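Local coordinates for protein serine protease inhibitor (Schistosoma haematobium, PDB 3STO) that probably inhibits serine-type endopeptidases through a serpin fold, at residues N38-P43 and N344-N349; M225-V230 and V291-P296; G240-S245 and V373-T378; V256-L261 and P380-I385; F298-T303 and A397-P402. One frame throughout, in Å; residues are numbered along the deposited sequence.

Interaction 1: residues N38-P43 and N344-N349; sequences NFLTCP and NVLKLN
Leu-40 and Asn-344 meet in a buried contact of sheet against sheet, near the centre of the chain, where the strand of β-sheet B that comes first in the serpin chain packs across a strand of β-sheet A. The axes of strands 39-41 and 344-348 approach to 7.3 Å with their directions 112° apart, so side chains rather than paired backbones make the join. Leu-40 carries its CG anti to the backbone N (chi1 172°), and its CD2 branch does most of the touching: it lies 3.6 Å from Asn-344 CB and 3.9 Å from Leu-346 CB, with the leucines running across each other at a slant. The amide of Asn-344 faces the backbone of residues 40-42, OD1 toward Cys-42 and ND2 toward Leu-40 O. That ND2 stands 3.5 Å from Leu-40 O without bonding to it, and donates instead to Asn-302 OD1 and Gln-342 OE1, while Leu-40 O takes Asn-302 ND2. A polar group buried beside a leucine is thus held by the side-chain amides of Asn-302 and Gln-342 rather than by strand 39-41. Strand 392-399 packs against the same side chains, Met-395 and Ala-397 touching both leucines, while Phe-39, Thr-41 and Pro-43 turn to helix 18-30.

Interaction 2: residues M225-V230 and V291-P296; sequences MTQEGV and VSLRLP
Met-225, present as selenomethionine, and Leu-295 are brought together by their torsions. The first has CG anti to its carbonyl carbon and then bends at chi3 (-61°), while the second has CG anti to the backbone N, so that the two lie side by side and Met-225 CE rests 3.7 Å from Leu-295 CD2. They flank one end of an antiparallel strand pair in β-sheet C of the serpin fold. Three hydrogen-bonded pairs, Met-225 with Leu-295, Gln-227 with Leu-293 and Gly-229 with Val-291, alternate with two non-hydrogen-bonded ones. The bonds are not equivalent. Leu-293 N reaches Gln-227 O at 2.7 Å and almost straight, with an angle of 174° at the hydrogen, whereas the donor Met-225 N sits above the carbonyl plane of Leu-295. CA-H groups of the non-hydrogen-bonded pairs approach carbonyls of the adjacent hydrogen-bonded pairs, as Thr-226 CA does to Leu-293 O at 3.2 Å. On the face of Thr-226 and Arg-294, the two side chains lie side by side, Thr-226 CG2 3.9 Å from Arg-294 CD. The charged end of Arg-294 goes on to a salt bridge with Glu-210, and Gln-227, on the other face, bonds Lys-246 through OE1. Ser-292 OG, bonded also to His-376 NE2, holds a water at 2.9 Å that donates weakly to Gln-227 O.

Interaction 3: residues G240-S245 and V373-T378; sequences GFEIVS and VDFHVT
The ring of Phe-375 has Val-244 over one face and the backbone of Glu-242 at its edge. Methyl CG2 of Val-244 stands 3.4 Å above the ring plane, displaced toward the rim on the CE2 side, and its line to the centroid runs 25° from the ring normal, which makes this a CH-pi contact. The partners reach toward each other tip to tip, the phenylalanine having CG anti to its backbone N (chi1 -161°). The second methyl, CG1, settles nearer the root of the ring, 3.7 Å from Phe-375 CD1. At the edge, the carbonyl carbon of Glu-242 lies in the ring plane. The glutamate side chain slides past the ring in the opposite sense, its CG 3.5 Å from Phe-375 CE1 and its carboxylate plane 49° from that of the ring. CG makes the closest approach, while OE1 bonds the hydroxyl of Tyr-233. Leu-259 also touches the ring and Val-291 the CB of Phe-375. With strands 241-245 and 373-376 at 90°, this is orthogonal packing of sheet on sheet, serpin β-sheet B against β-sheet C, about an apolar interior.

Interaction 4: residues V256-L261 and P380-I385; sequences VIVLPL and PFICFI
Val-258 and Phe-384 cross obliquely, the CG2 methyl of the valine lying in the plane of the ring at its edge, 3.8 Å from CE2. Phe-384 arrives there with CG anti to its carbonyl carbon (chi1 -58°), leaning back along its strand toward the valine. On the face of Ile-257 and Cys-383, the isoleucine meets Phe-381 at a slant, CG2 to CD2 at 3.8 Å. Leu-259 comes across the same phenylalanine at its root, CD1 standing 4.1 Å from Phe-381 CB. The antiparallel backbones are joined by four hydrogen bonds, linking Val-256 with Phe-384 and Val-258 with Ile-382. The shortest, Val-258 N to Ile-382 O at 2.6 Å, lies nearly on the line of the carbonyl bond. Cys-383 packs its CB 3.2 Å from Val-256 O. Helix 269-273 covers the face of Val-258, Ile-382 and Phe-384 through Ala-269 and Leu-272. Strands 241-247 and 392-399 continue serpin β-sheet B outward, bonding Ile-257 and Cys-383 respectively. The strand backbones satisfy one another through these bonds and those to the flanking strands, while the side chains that meet carry no charge, so the contact away from the backbone rests on apolar packing in a buried setting.

Interaction 5: residues F298-T303 and A397-P402; sequences FTLKNT and AKVMNP
The axes of strands 298-303 and 397-399 approach to 9.8 Å with their directions 123° apart, and the backbones draw together beyond the second strand, where the CA atoms of Phe-298 and Pro-402 are 5.6 Å apart. Across the wider part, the gap is bridged by Phe-298 and Val-399, which reach toward each other tip to tip. The phenylalanine has its CG between the backbone N and the carbonyl carbon (chi1 62°), and the far end of its ring meets a single methyl of the valine: Val-399 CG2 is 3.9 Å from Phe-298 CE2 and 4.0 Å from CZ. That methyl approaches the ring at a slant. Leu-300, two residues on from Phe-298, also reaches the same methyl, Leu-300 CD1 lying 4.2 Å from Val-399 CG2. Closer to the backbone, Phe-298 CB and Pro-402 CB pack at 4.0 Å. This is again the interface of serpin β-sheets A and B: residues 298-303 belong to the former, at the edge that strand 339-348 adjoins, while 397-399 ends a strand of the latter. Phe-298 is walled in further by Leu-346 and Leu-348 of that neighbour and by Phe-381 of strand 381-387. The CB of Lys-398 is directed away from strand 298-303, and its NZ bonds the carbonyl of Phe-34. After the strand ends, the amides of Met-400 and Asn-401 both donate to Asn-38 OD1, and Pro-402 continues onto Ile-220 and Val-222 of strand 218-236.

From the N terminus, residues 38-43 open interaction 1, which closes some 300 residues later at 344-349 and so packs an early strand of β-sheet B against β-sheet A. Interaction 2 lies wholly within that span, closing its own loop at 291-296 in β-sheet C. Interactions 3 and 4 open before interaction 2 has closed and close after interaction 1, crossing both and each other. Interaction 5 opens just after interaction 2, in the same long strand 287-305, and crosses 1, 3 and 4. The C-terminal strands therefore complete loops begun in several earlier regions, tying the three sheets together.

Interaction 1: residues N38-P43 and N344-N349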
# COMPACT_ATOMS: atom_id res chain seq x y z
N ASN A 38 9.35 8.61 8.27
CA ASN A 38 8.36 7.53 8.22
C ASN A 38 8.01 7.22 6.75
O ASN A 38 7.98 8.10 5.88
CB ASN A 38 7.08 7.89 8.98
CG ASN A 38 7.30 8.04 10.50
OD1 ASN A 38 8.14 7.36 11.12
ND2 ASN A 38 6.50 8.91 11.11
N PHE A 39 7.78 5.95 6.45
CA PHE A 39 7.39 5.58 5.12
C PHE A 39 6.20 4.62 5.18
O PHE A 39 6.14 3.76 6.05
CB PHE A 39 8.56 4.93 4.37
CG PHE A 39 8.17 4.42 3.04
CD1 PHE A 39 8.06 5.29 1.95
CD2 PHE A 39 7.86 3.07 2.86
CE1 PHE A 39 7.67 4.83 0.66
CE2 PHE A 39 7.47 2.58 1.59
CZ PHE A 39 7.38 3.47 0.48
N LEU A 40 5.27 4.76 4.24
CA LEU A 40 4.08 3.92 4.20
C LEU A 40 3.62 3.78 2.74
O LEU A 40 3.46 4.77 2.05
CB LEU A 40 2.98 4.56 5.06
CG LEU A 40 1.58 3.98 5.06
CD1 LEU A 40 1.63 2.54 5.45
CD2 LEU A 40 0.66 4.75 6.00
N THR A 41 3.45 2.55 2.27
CA THR A 41 2.91 2.34 0.94
C THR A 41 2.16 1.01 0.73
O THR A 41 2.45 -0.01 1.36
CB THR A 41 4.03 2.41 -0.15
OG1 THR A 41 3.43 2.59 -1.44
CG2 THR A 41 4.88 1.11 -0.12
N CYS A 42 1.22 1.04 -0.22
CA CYS A 42 0.51 -0.15 -0.69
C CYS A 42 0.68 -0.45 -2.20
O CYS A 42 -0.01 0.11 -3.06
CB CYS A 42 -0.97 -0.03 -0.36
SG CYS A 42 -1.90 -1.18 -1.42
N PRO A 43 1.61 -1.34 -2.53
CA PRO A 43 2.05 -1.57 -3.92
C PRO A 43 0.98 -2.08 -4.87
O PRO A 43 1.10 -1.82 -6.08
CB PRO A 43 3.15 -2.62 -3.77
CG PRO A 43 3.54 -2.58 -2.34
CD PRO A 43 2.36 -2.16 -1.56
N ASN A 344 -2.39 7.18 2.08
CA ASN A 344 -2.45 6.01 2.96
C ASN A 344 -2.69 6.38 4.43
O ASN A 344 -2.32 7.46 4.90
CB ASN A 344 -1.14 5.19 2.87
CG ASN A 344 -0.82 4.72 1.46
OD1 ASN A 344 -1.46 3.81 0.94
ND2 ASN A 344 0.18 5.34 0.83
N VAL A 345 -3.30 5.47 5.17
CA VAL A 345 -3.38 5.58 6.62
C VAL A 345 -3.11 4.24 7.28
O VAL A 345 -3.61 3.21 6.83
CB VAL A 345 -4.73 6.13 7.11
CG1 VAL A 345 -5.88 5.37 6.48
CG2 VAL A 345 -4.79 6.10 8.65
N LEU A 346 -2.26 4.26 8.31
CA LEU A 346 -1.99 3.11 9.16
C LEU A 346 -2.27 3.51 10.59
O LEU A 346 -1.49 4.23 11.21
CB LEU A 346 -0.52 2.66 9.03
CG LEU A 346 -0.04 1.41 9.82
CD1 LEU A 346 -0.82 0.14 9.46
CD2 LEU A 346 1.46 1.16 9.61
N LYS A 347 -3.41 3.08 11.11
CA LYS A 347 -3.79 3.35 12.50
C LYS A 347 -3.78 2.06 13.35
O LYS A 347 -4.58 1.13 13.14
CB LYS A 347 -5.16 4.02 12.53
CG LYS A 347 -5.80 4.07 13.87
CD LYS A 347 -7.18 4.68 13.76
CE LYS A 347 -7.96 4.55 15.07
NZ LYS A 347 -9.44 4.66 14.85
N LEU A 348 -2.86 1.99 14.30
CA LEU A 348 -2.78 0.81 15.18
C LEU A 348 -3.23 1.17 16.60
O LEU A 348 -2.83 2.18 17.15
CB LEU A 348 -1.34 0.32 15.23
CG LEU A 348 -0.95 -1.14 15.05
CD1 LEU A 348 -0.95 -1.47 13.59
CD2 LEU A 348 0.45 -1.30 15.61
N ASN A 349 -4.07 0.33 17.19
CA ASN A 349 -4.49 0.53 18.55
C ASN A 349 -4.77 -0.85 19.15
O ASN A 349 -4.44 -1.85 18.52
CB ASN A 349 -5.70 1.50 18.65
CG ASN A 349 -6.96 0.94 17.99
OD1 ASN A 349 -7.07 -0.26 17.78
ND2 ASN A 349 -7.91 1.80 17.68

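Interaction 2: residues M225-V230 and V291-P296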
# COMPACT_ATOMS: atom_id res chain seq x y z
N MSE A 225 1.50 -0.39 24.10
CA MSE A 225 0.62 -1.53 24.32
C MSE A 225 1.48 -2.71 24.67
O MSE A 225 2.64 -2.81 24.23
CB MSE A 225 -0.22 -1.84 23.08
CG MSE A 225 -0.84 -0.58 22.48
SE MSE A 225 -2.03 -0.97 20.96
CE MSE A 225 -0.77 -1.83 19.70
N THR A 226 0.93 -3.58 25.49
CA THR A 226 1.72 -4.68 26.02
C THR A 226 0.84 -5.92 26.05
O THR A 226 -0.36 -5.83 26.28
CB THR A 226 2.27 -4.38 27.47
OG1 THR A 226 1.18 -4.17 28.33
CG2 THR A 226 3.10 -3.09 27.52
N GLN A 227 1.44 -7.07 25.82
CA GLN A 227 0.74 -8.33 25.92
C GLN A 227 1.71 -9.52 25.94
O GLN A 227 2.85 -9.46 25.41
CB GLN A 227 -0.32 -8.42 24.81
CG GLN A 227 -0.45 -9.73 24.06
CD GLN A 227 -1.30 -9.58 22.78
OE1 GLN A 227 -0.76 -9.63 21.67
NE2 GLN A 227 -2.61 -9.38 22.93
N GLU A 228 1.30 -10.58 26.63
CA GLU A 228 2.08 -11.80 26.57
C GLU A 228 1.20 -12.80 25.89
O GLU A 228 0.01 -12.87 26.15
CB GLU A 228 2.50 -12.25 27.94
CG GLU A 228 2.94 -11.12 28.85
CD GLU A 228 2.62 -11.42 30.31
OE1 GLU A 228 3.31 -12.30 30.90
OE2 GLU A 228 1.67 -10.80 30.86
N GLY A 229 1.78 -13.55 24.97
CA GLY A 229 0.97 -14.35 24.08
C GLY A 229 1.75 -15.30 23.20
O GLY A 229 2.98 -15.30 23.16
N VAL A 230 1.01 -16.16 22.52
CA VAL A 230 1.61 -17.10 21.62
C VAL A 230 1.62 -16.40 20.28
O VAL A 230 0.62 -15.81 19.88
CB VAL A 230 0.78 -18.39 21.56
CG1 VAL A 230 1.32 -19.33 20.48
CG2 VAL A 230 0.84 -19.05 22.89
N VAL A 291 5.61 -14.81 23.75
CA VAL A 291 6.27 -13.53 23.58
C VAL A 291 5.69 -12.48 24.50
O VAL A 291 4.46 -12.32 24.62
CB VAL A 291 6.12 -13.04 22.13
CG1 VAL A 291 6.84 -11.74 21.93
CG2 VAL A 291 6.67 -14.07 21.20
N SER A 292 6.60 -11.77 25.15
CA SER A 292 6.26 -10.51 25.80
C SER A 292 6.39 -9.42 24.72
O SER A 292 7.49 -9.10 24.28
CB SER A 292 7.21 -10.24 26.95
OG SER A 292 7.08 -8.90 27.40
N LEU A 293 5.26 -8.90 24.28
CA LEU A 293 5.24 -7.96 23.18
C LEU A 293 4.90 -6.56 23.67
O LEU A 293 3.88 -6.36 24.32
CB LEU A 293 4.19 -8.39 22.14
CG LEU A 293 3.79 -7.42 21.01
CD1 LEU A 293 4.98 -7.06 20.17
CD2 LEU A 293 2.67 -8.02 20.12
N ARG A 294 5.75 -5.59 23.36
CA ARG A 294 5.35 -4.20 23.56
C ARG A 294 5.38 -3.47 22.26
O ARG A 294 6.34 -3.58 21.50
CB ARG A 294 6.26 -3.49 24.55
CG ARG A 294 6.46 -4.24 25.84
CD ARG A 294 6.97 -3.29 26.88
NE ARG A 294 7.42 -4.00 28.05
CZ ARG A 294 8.58 -3.76 28.63
NH1 ARG A 294 9.38 -2.82 28.13
NH2 ARG A 294 8.93 -4.44 29.71
N LEU A 295 4.35 -2.69 22.03
CA LEU A 295 4.12 -2.13 20.72
C LEU A 295 3.44 -0.79 20.92
O LEU A 295 2.39 -0.71 21.54
CB LEU A 295 3.24 -3.10 19.88
CG LEU A 295 2.88 -2.73 18.43
CD1 LEU A 295 4.15 -2.66 17.57
CD2 LEU A 295 1.83 -3.68 17.79
N PRO A 296 4.03 0.27 20.34
CA PRO A 296 3.39 1.60 20.36
C PRO A 296 2.02 1.62 19.64
O PRO A 296 1.81 0.96 18.62
CB PRO A 296 4.41 2.47 19.60
CG PRO A 296 5.65 1.67 19.53
CD PRO A 296 5.26 0.26 19.54
O HOH W 1 4.43 -7.79 27.69

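Interaction 3: residues G240-S245 and V373-T378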
# COMPACT_ATOMS: atom_id res chain seq x y z
N GLY A 240 20.69 -9.27 11.36
CA GLY A 240 20.55 -8.29 12.42
C GLY A 240 19.15 -7.88 12.84
O GLY A 240 18.97 -6.77 13.35
N PHE A 241 18.16 -8.77 12.67
CA PHE A 241 16.80 -8.48 13.17
C PHE A 241 16.01 -9.70 13.70
O PHE A 241 16.44 -10.85 13.59
CB PHE A 241 16.00 -7.74 12.09
CG PHE A 241 15.90 -8.50 10.77
CD1 PHE A 241 15.11 -9.66 10.67
CD2 PHE A 241 16.54 -8.05 9.65
CE1 PHE A 241 15.00 -10.35 9.47
CE2 PHE A 241 16.43 -8.73 8.44
CZ PHE A 241 15.67 -9.90 8.35
N GLU A 242 14.86 -9.43 14.28
CA GLU A 242 13.96 -10.48 14.73
C GLU A 242 12.57 -10.08 14.28
O GLU A 242 12.31 -8.91 14.06
CB GLU A 242 14.04 -10.71 16.27
CG GLU A 242 13.84 -9.45 17.16
CD GLU A 242 14.16 -9.67 18.69
OE1 GLU A 242 14.32 -10.83 19.15
OE2 GLU A 242 14.23 -8.67 19.45
N ILE A 243 11.67 -11.06 14.18
CA ILE A 243 10.37 -10.83 13.60
C ILE A 243 9.28 -11.54 14.39
O ILE A 243 9.49 -12.66 14.84
CB ILE A 243 10.36 -11.37 12.11
CG1 ILE A 243 11.38 -10.61 11.26
CG2 ILE A 243 8.96 -11.32 11.48
CD1 ILE A 243 11.40 -11.03 9.81
N VAL A 244 8.14 -10.88 14.57
CA VAL A 244 6.93 -11.52 15.05
C VAL A 244 5.85 -11.31 14.03
O VAL A 244 5.88 -10.33 13.29
CB VAL A 244 6.37 -11.00 16.45
CG1 VAL A 244 7.26 -11.45 17.59
CG2 VAL A 244 6.16 -9.49 16.46
N SER A 245 4.89 -12.23 14.02
CA SER A 245 3.71 -12.13 13.17
C SER A 245 2.49 -12.16 14.06
O SER A 245 2.31 -13.10 14.82
CB SER A 245 3.68 -13.29 12.21
OG SER A 245 2.82 -12.98 11.16
N VAL A 373 10.53 -15.08 25.07
CA VAL A 373 11.14 -14.02 24.27
C VAL A 373 10.59 -12.63 24.59
O VAL A 373 9.37 -12.46 24.77
CB VAL A 373 10.92 -14.34 22.76
CG1 VAL A 373 10.37 -13.18 22.02
CG2 VAL A 373 12.18 -14.87 22.13
N ASP A 374 11.47 -11.64 24.69
CA ASP A 374 10.97 -10.26 24.76
C ASP A 374 10.95 -9.67 23.37
O ASP A 374 11.88 -9.87 22.60
CB ASP A 374 11.83 -9.38 25.65
CG ASP A 374 11.61 -9.66 27.10
OD1 ASP A 374 10.63 -10.38 27.40
OD2 ASP A 374 12.41 -9.18 27.94
N PHE A 375 9.87 -8.99 23.03
CA PHE A 375 9.83 -8.29 21.74
C PHE A 375 9.30 -6.92 22.05
O PHE A 375 8.08 -6.69 22.01
CB PHE A 375 8.92 -9.02 20.74
CG PHE A 375 9.17 -8.65 19.31
CD1 PHE A 375 10.13 -9.30 18.58
CD2 PHE A 375 8.41 -7.65 18.69
CE1 PHE A 375 10.35 -8.97 17.26
CE2 PHE A 375 8.62 -7.31 17.37
CZ PHE A 375 9.60 -7.95 16.65
N HIS A 376 10.21 -6.00 22.36
CA HIS A 376 9.82 -4.69 22.86
C HIS A 376 10.14 -3.61 21.83
O HIS A 376 11.29 -3.34 21.55
CB HIS A 376 10.50 -4.41 24.20
CG HIS A 376 10.09 -5.35 25.28
ND1 HIS A 376 10.70 -5.39 26.51
CD2 HIS A 376 9.10 -6.28 25.31
CE1 HIS A 376 10.13 -6.32 27.25
NE2 HIS A 376 9.15 -6.87 26.55
N VAL A 377 9.09 -3.04 21.24
CA VAL A 377 9.26 -2.20 20.06
C VAL A 377 9.54 -0.78 20.58
O VAL A 377 8.64 0.03 20.70
CB VAL A 377 8.02 -2.30 19.08
CG1 VAL A 377 8.18 -1.43 17.87
CG2 VAL A 377 7.78 -3.74 18.65
N THR A 378 10.81 -0.51 20.89
CA THR A 378 11.19 0.72 21.58
C THR A 378 12.10 1.64 20.75
O THR A 378 12.61 2.65 21.25
CB THR A 378 11.94 0.39 22.92
OG1 THR A 378 13.05 -0.46 22.62
CG2 THR A 378 11.05 -0.32 23.88

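Interaction 4: residues V256-L261 and P380-I385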
# COMPACT_ATOMS: atom_id res chain seq x y z
N VAL A 256 3.22 -8.02 10.51
CA VAL A 256 4.59 -8.47 10.67
C VAL A 256 5.45 -7.30 11.12
O VAL A 256 5.46 -6.27 10.46
CB VAL A 256 5.10 -9.09 9.37
CG1 VAL A 256 6.61 -9.44 9.47
CG2 VAL A 256 4.25 -10.33 9.00
N ILE A 257 6.13 -7.44 12.27
CA ILE A 257 7.06 -6.43 12.78
C ILE A 257 8.47 -6.93 12.63
O ILE A 257 8.79 -8.07 12.95
CB ILE A 257 6.78 -6.04 14.23
CG1 ILE A 257 5.27 -5.77 14.42
CG2 ILE A 257 7.64 -4.82 14.67
CD1 ILE A 257 4.79 -6.12 15.82
N VAL A 258 9.31 -6.07 12.06
CA VAL A 258 10.71 -6.41 11.88
C VAL A 258 11.53 -5.48 12.76
O VAL A 258 11.62 -4.28 12.51
CB VAL A 258 11.17 -6.25 10.42
CG1 VAL A 258 12.61 -6.72 10.29
CG2 VAL A 258 10.28 -7.04 9.49
N LEU A 259 12.14 -6.06 13.80
CA LEU A 259 12.79 -5.26 14.84
C LEU A 259 14.29 -5.52 14.81
O LEU A 259 14.75 -6.64 15.04
CB LEU A 259 12.21 -5.57 16.23
CG LEU A 259 12.65 -4.64 17.37
CD1 LEU A 259 12.15 -3.19 17.16
CD2 LEU A 259 12.21 -5.16 18.73
N PRO A 260 15.07 -4.48 14.49
CA PRO A 260 16.53 -4.59 14.53
C PRO A 260 17.01 -5.03 15.92
O PRO A 260 16.44 -4.63 16.94
CB PRO A 260 16.99 -3.17 14.25
CG PRO A 260 15.85 -2.56 13.49
CD PRO A 260 14.63 -3.12 14.14
N LEU A 261 18.05 -5.85 15.94
CA LEU A 261 18.59 -6.35 17.21
C LEU A 261 19.20 -5.26 18.11
O LEU A 261 19.28 -5.43 19.32
CB LEU A 261 19.54 -7.52 16.97
CG LEU A 261 18.70 -8.70 16.48
CD1 LEU A 261 19.54 -9.90 16.06
CD2 LEU A 261 17.72 -9.10 17.56
N PRO A 380 13.12 2.46 16.11
CA PRO A 380 12.53 2.36 14.75
C PRO A 380 12.45 0.94 14.16
O PRO A 380 13.34 0.11 14.31
CB PRO A 380 13.43 3.27 13.90
CG PRO A 380 13.91 4.33 14.93
CD PRO A 380 14.18 3.49 16.17
N PHE A 381 11.35 0.68 13.50
CA PHE A 381 11.08 -0.67 13.04
C PHE A 381 10.39 -0.68 11.69
O PHE A 381 9.80 0.31 11.25
CB PHE A 381 10.21 -1.40 14.06
CG PHE A 381 8.88 -0.72 14.31
CD1 PHE A 381 8.78 0.37 15.18
CD2 PHE A 381 7.73 -1.16 13.69
CE1 PHE A 381 7.57 0.97 15.44
CE2 PHE A 381 6.50 -0.55 13.94
CZ PHE A 381 6.42 0.51 14.82
N ILE A 382 10.45 -1.82 11.03
CA ILE A 382 9.74 -1.99 9.77
C ILE A 382 8.57 -2.95 9.99
O ILE A 382 8.68 -3.93 10.72
CB ILE A 382 10.73 -2.42 8.64
CG1 ILE A 382 11.40 -1.16 8.08
CG2 ILE A 382 10.06 -3.21 7.53
CD1 ILE A 382 12.85 -1.17 8.22
N CYS A 383 7.43 -2.62 9.42
CA CYS A 383 6.29 -3.49 9.57
C CYS A 383 5.49 -3.66 8.27
O CYS A 383 5.61 -2.86 7.33
CB CYS A 383 5.41 -3.04 10.73
SG CYS A 383 4.70 -1.44 10.47
N PHE A 384 4.68 -4.72 8.22
CA PHE A 384 3.92 -5.06 7.04
C PHE A 384 2.54 -5.55 7.42
O PHE A 384 2.38 -6.15 8.48
CB PHE A 384 4.60 -6.19 6.31
CG PHE A 384 6.02 -5.91 5.90
CD1 PHE A 384 6.29 -5.29 4.66
CD2 PHE A 384 7.07 -6.31 6.69
CE1 PHE A 384 7.58 -5.07 4.23
CE2 PHE A 384 8.39 -6.09 6.29
CZ PHE A 384 8.65 -5.48 5.05
N ILE A 385 1.55 -5.28 6.58
CA ILE A 385 0.38 -6.14 6.61
C ILE A 385 0.68 -7.21 5.57
O ILE A 385 0.87 -6.90 4.41
CB ILE A 385 -0.87 -5.40 6.27
CG1 ILE A 385 -1.12 -4.34 7.33
CG2 ILE A 385 -2.04 -6.39 6.08
CD1 ILE A 385 -2.22 -3.36 6.95

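Interaction 5: residues F298-T303 and A397-P402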
# COMPACT_ATOMS: atom_id res chain seq x y z
N PHE A 298 -0.12 3.94 17.31
CA PHE A 298 0.20 5.06 16.44
C PHE A 298 -0.70 5.11 15.23
O PHE A 298 -1.43 4.14 14.90
CB PHE A 298 1.66 4.99 15.97
CG PHE A 298 1.98 3.77 15.16
CD1 PHE A 298 2.28 2.56 15.77
CD2 PHE A 298 1.96 3.82 13.77
CE1 PHE A 298 2.57 1.43 15.01
CE2 PHE A 298 2.24 2.68 13.00
CZ PHE A 298 2.55 1.49 13.62
N THR A 299 -0.67 6.25 14.56
CA THR A 299 -1.26 6.29 13.25
C THR A 299 -0.43 7.10 12.29
O THR A 299 -0.12 8.25 12.56
CB THR A 299 -2.75 6.72 13.29
OG1 THR A 299 -3.01 7.63 12.22
CG2 THR A 299 -3.11 7.33 14.60
N LEU A 300 -0.03 6.46 11.19
CA LEU A 300 0.62 7.18 10.08
C LEU A 300 -0.35 7.51 8.98
O LEU A 300 -1.15 6.67 8.54
CB LEU A 300 1.74 6.37 9.40
CG LEU A 300 2.83 5.66 10.16
CD1 LEU A 300 3.86 5.20 9.14
CD2 LEU A 300 3.43 6.54 11.24
N LYS A 301 -0.25 8.75 8.52
CA LYS A 301 -0.88 9.19 7.28
C LYS A 301 0.19 9.64 6.28
O LYS A 301 1.24 10.14 6.66
CB LYS A 301 -1.85 10.32 7.57
CG LYS A 301 -2.99 9.77 8.31
CD LYS A 301 -3.99 10.82 8.76
CE LYS A 301 -4.84 10.16 9.87
NZ LYS A 301 -6.05 10.99 10.34
N ASN A 302 -0.08 9.48 5.00
CA ASN A 302 0.83 10.04 4.04
C ASN A 302 0.23 10.11 2.65
O ASN A 302 -0.78 9.46 2.35
CB ASN A 302 2.19 9.31 4.06
CG ASN A 302 2.23 8.10 3.18
OD1 ASN A 302 1.21 7.62 2.68
ND2 ASN A 302 3.43 7.59 2.99
N THR A 303 0.87 10.94 1.82
CA THR A 303 0.46 11.16 0.43
C THR A 303 1.71 11.00 -0.41
O THR A 303 2.68 11.71 -0.24
CB THR A 303 -0.01 12.59 0.24
OG1 THR A 303 -1.19 12.82 1.01
CG2 THR A 303 -0.32 12.83 -1.22
N ALA A 397 5.76 -0.49 5.51
CA ALA A 397 5.91 0.70 6.32
C ALA A 397 7.23 0.69 7.07
O ALA A 397 7.70 -0.35 7.53
CB ALA A 397 4.74 0.84 7.31
N LYS A 398 7.81 1.87 7.20
CA LYS A 398 8.89 2.06 8.14
C LYS A 398 8.44 3.10 9.19
O LYS A 398 7.99 4.21 8.86
CB LYS A 398 10.16 2.51 7.41
CG LYS A 398 11.30 2.84 8.37
CD LYS A 398 12.55 3.26 7.63
CE LYS A 398 12.37 4.61 6.98
NZ LYS A 398 13.70 5.26 6.78
N VAL A 399 8.55 2.73 10.45
CA VAL A 399 8.15 3.63 11.54
C VAL A 399 9.36 4.08 12.35
O VAL A 399 9.93 3.33 13.15
CB VAL A 399 7.08 2.99 12.44
CG1 VAL A 399 6.59 4.00 13.42
CG2 VAL A 399 5.91 2.45 11.59
N MSE A 400 9.75 5.32 12.13
CA MSE A 400 10.88 5.91 12.85
C MSE A 400 10.42 6.76 14.01
O MSE A 400 11.09 6.85 15.04
CB MSE A 400 11.69 6.78 11.90
CG MSE A 400 12.74 6.02 11.15
SE MSE A 400 13.80 7.22 10.02
CE MSE A 400 15.00 5.85 9.31
N ASN A 401 9.28 7.40 13.82
CA ASN A 401 8.76 8.35 14.75
C ASN A 401 7.27 8.11 14.85
O ASN A 401 6.49 8.65 14.06
CB ASN A 401 9.01 9.77 14.23
CG ASN A 401 8.81 10.84 15.31
OD1 ASN A 401 8.16 10.62 16.34
ND2 ASN A 401 9.38 12.01 15.08
N PRO A 402 6.86 7.29 15.84
CA PRO A 402 5.43 7.03 16.05
C PRO A 402 4.75 8.28 16.57
O PRO A 402 5.29 8.95 17.45
CB PRO A 402 5.40 5.91 17.10
CG PRO A 402 6.86 5.68 17.53
CD PRO A 402 7.72 6.73 16.90